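Local atomic coordinates of cellobiose 2-epimerase (Caldibacillus thermoamylovorans, PDB entry 5ZHB), a protein that catalyses the epimerization of cellobiose at C2 of its reducing-end sugar, giving 4-O-beta-D-glucosyl-D-mannose. Residues Asn10-Glu13 and Thr14-Pro18. Residues are numbered along the deposited sequence; the frame is centred on the assembly and turned at random.
Sequences NELE and THILP
Leu-12 and Leu-17 form the tight side of this local contact within helix 2-21: Leu-12 CD1 lies 3.3 Å from Leu-17 CG, closer than usual for two carbons. This i to i+5 pairing marks a pi-type turn, since Leu-17 N bonds Leu-12 O at 2.9 Å with an N-H...O angle of 173°. One residue earlier, Glu-11 O accepts from both His-15 N and Ile-16 N; the Ile-16 bond, 3.0 Å, lies in the carbonyl plane and is the straighter at 164°, whereas His-15 N sits above that plane. The wider turn leads into Pro-18, whose ring nitrogen has no hydrogen to give; its CG rests 3.2 Å from Glu-13 O, and the helix kinks there.

In contrast to the buried leucines, exposed Asn-10 and Thr-14 are held mainly by polar bonds to one carbonyl. Thr-14 OG1 turns back to donate to Asn-10 O at 2.7 Å, while Thr-14 N reaches the same oxygen from the opposite face of its plane. Thr-14 CG2 touches Asn-10 ND2.

Between these sides, Glu-11 CG, anti to the backbone N (chi1 175°), comes 3.9 Å from Ile-16 CD1, and a bend at chi2 brings the carboxylate to the His-15 ring edge. Glu-11 OE2 bonds Trp-352 NE1, and His-15 NE2 bonds Glu-351 O. An alanine in place of Glu-11 would probably leave the Trp-352 indole N-H without this acceptor and Ile-16 CD1 without its CG contact.

Leu-12 packs on Ala-378, Cys-381 and Leu-382 of helix 375-387 and on Leu-66 of helix 49-66, and Leu-17 meets Ala-62, joining the N-terminal helix to both, as in the (alpha/alpha)6 barrel expected of this family.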
ATOM      1  N   ASN A  10      14.158  -9.244 -12.975  1.00 29.28           N
ATOM      2  CA  ASN A  10      14.202 -10.695 -12.994  1.00 29.69           C
ATOM      3  C   ASN A  10      13.310 -11.259 -11.883  1.00 29.21           C
ATOM      4  O   ASN A  10      12.547 -12.195 -12.120  1.00 25.07           O
ATOM      5  CB  ASN A  10      15.643 -11.168 -12.900  1.00 31.93           C
ATOM      6  CG  ASN A  10      15.770 -12.660 -12.752  1.00 37.29           C
ATOM      7  OD1 ASN A  10      16.175 -13.161 -11.692  1.00 42.32           O
ATOM      8  ND2 ASN A  10      15.401 -13.387 -13.789  1.00 39.89           N
ATOM      9  N   GLU A  11      13.423 -10.700 -10.673  1.00 28.02           N
ATOM     10  CA  GLU A  11      12.639 -11.171  -9.531  1.00 25.81           C
ATOM     11  C   GLU A  11      11.164 -11.006  -9.858  1.00 24.40           C
ATOM     12  O   GLU A  11      10.372 -11.950  -9.674  1.00 27.91           O
ATOM     13  CB  GLU A  11      13.080 -10.539  -8.204  1.00 24.04           C
ATOM     14  CG  GLU A  11      12.221 -10.916  -6.995  1.00 26.19           C
ATOM     15  CD  GLU A  11      12.126 -12.405  -6.667  1.00 28.26           C
ATOM     16  OE1 GLU A  11      13.025 -13.161  -7.090  1.00 27.62           O
ATOM     17  OE2 GLU A  11      11.150 -12.823  -6.006  1.00 21.79           O
ATOM     18  N   LEU A  12      10.818  -9.857 -10.429  1.00 24.97           N
ATOM     19  CA  LEU A  12       9.430  -9.549 -10.726  1.00 25.04           C
ATOM     20  C   LEU A  12       8.862 -10.523 -11.761  1.00 26.68           C
ATOM     21  O   LEU A  12       7.821 -11.121 -11.535  1.00 23.08           O
ATOM     22  CB  LEU A  12       9.292  -8.117 -11.213  1.00 25.90           C
ATOM     23  CG  LEU A  12       7.892  -7.697 -11.654  1.00 23.64           C
ATOM     24  CD1 LEU A  12       6.904  -7.846 -10.504  1.00 25.84           C
ATOM     25  CD2 LEU A  12       7.946  -6.285 -12.163  1.00 24.72           C
ATOM     26  N   GLU A  13       9.538 -10.632 -12.904  1.00 27.89           N
ATOM     27  CA  GLU A  13       8.993 -11.319 -14.071  1.00 28.56           C
ATOM     28  C   GLU A  13       9.154 -12.832 -13.956  1.00 26.70           C
ATOM     29  O   GLU A  13       8.346 -13.553 -14.513  1.00 29.62           O
ATOM     30  CB  GLU A  13       9.665 -10.769 -15.329  1.00 31.66           C
ATOM     31  CG  GLU A  13       9.292  -9.314 -15.588  1.00 34.09           C
ATOM     32  CD  GLU A  13       9.472  -8.828 -17.017  1.00 44.13           C
ATOM     33  OE1 GLU A  13      10.635  -8.548 -17.378  1.00 40.92           O
ATOM     34  OE2 GLU A  13       8.447  -8.744 -17.752  1.00 41.29           O
ATOM     35  N   THR A  14      10.169 -13.332 -13.242  1.00 28.52           N
ATOM     36  CA  THR A  14      10.392 -14.774 -13.226  1.00 30.95           C
ATOM     37  C   THR A  14       9.901 -15.428 -11.934  1.00 32.06           C
ATOM     38  O   THR A  14       9.810 -16.646 -11.906  1.00 31.55           O
ATOM     39  CB  THR A  14      11.854 -15.158 -13.501  1.00 33.09           C
ATOM     40  OG1 THR A  14      12.650 -14.893 -12.357  1.00 33.14           O
ATOM     41  CG2 THR A  14      12.429 -14.484 -14.734  1.00 36.16           C
ATOM     42  N   HIS A  15       9.616 -14.658 -10.857  1.00 28.82           N
ATOM     43  CA  HIS A  15       9.273 -15.267  -9.576  1.00 26.75           C
ATOM     44  C   HIS A  15       7.931 -14.699  -9.099  1.00 25.36           C
ATOM     45  O   HIS A  15       6.984 -15.464  -8.908  1.00 25.54           O
ATOM     46  CB  HIS A  15      10.446 -15.132  -8.598  1.00 27.76           C
ATOM     47  CG  HIS A  15      10.302 -15.867  -7.309  1.00 27.73           C
ATOM     48  ND1 HIS A  15       9.845 -17.166  -7.223  1.00 30.97           N
ATOM     49  CD2 HIS A  15      10.606 -15.498  -6.062  1.00 23.75           C
ATOM     50  CE1 HIS A  15       9.854 -17.534  -5.947  1.00 28.45           C
ATOM     51  NE2 HIS A  15      10.327 -16.529  -5.234  1.00 28.10           N
ATOM     52  N   ILE A  16       7.839 -13.367  -8.941  1.00 23.86           N
ATOM     53  CA  ILE A  16       6.688 -12.748  -8.278  1.00 23.94           C
ATOM     54  C   ILE A  16       5.435 -12.903  -9.130  1.00 24.88           C
ATOM     55  O   ILE A  16       4.439 -13.470  -8.686  1.00 25.86           O
ATOM     56  CB  ILE A  16       6.923 -11.258  -7.938  1.00 23.77           C
ATOM     57  CG1 ILE A  16       8.102 -11.080  -6.988  1.00 24.51           C
ATOM     58  CG2 ILE A  16       5.634 -10.681  -7.363  1.00 25.65           C
ATOM     59  CD1 ILE A  16       8.508  -9.637  -6.725  1.00 24.33           C
ATOM     60  N   LEU A  17       5.439 -12.319 -10.319  1.00 21.73           N
ATOM     61  CA  LEU A  17       4.231 -12.300 -11.121  1.00 25.41           C
ATOM     62  C   LEU A  17       3.775 -13.704 -11.552  1.00 24.23           C
ATOM     63  O   LEU A  17       2.584 -13.973 -11.503  1.00 28.36           O
ATOM     64  CB  LEU A  17       4.412 -11.349 -12.290  1.00 26.04           C
ATOM     65  CG  LEU A  17       4.687  -9.898 -11.886  1.00 25.02           C
ATOM     66  CD1 LEU A  17       4.955  -9.036 -13.083  1.00 27.29           C
ATOM     67  CD2 LEU A  17       3.527  -9.337 -11.085  1.00 26.98           C
ATOM     68  N   PRO A  18       4.640 -14.647 -11.971  1.00 28.10           N
ATOM     69  CA  PRO A  18       4.191 -16.036 -12.193  1.00 28.19           C
ATOM     70  C   PRO A  18       3.531 -16.696 -10.984  1.00 29.13           C
ATOM     71  O   PRO A  18       2.591 -17.469 -11.136  1.00 27.92           O
ATOM     72  CB  PRO A  18       5.473 -16.790 -12.635  1.00 30.76           C
ATOM     73  CG  PRO A  18       6.369 -15.705 -13.181  1.00 32.51           C
ATOM     74  CD  PRO A  18       6.043 -14.435 -12.369  1.00 27.93           C
TER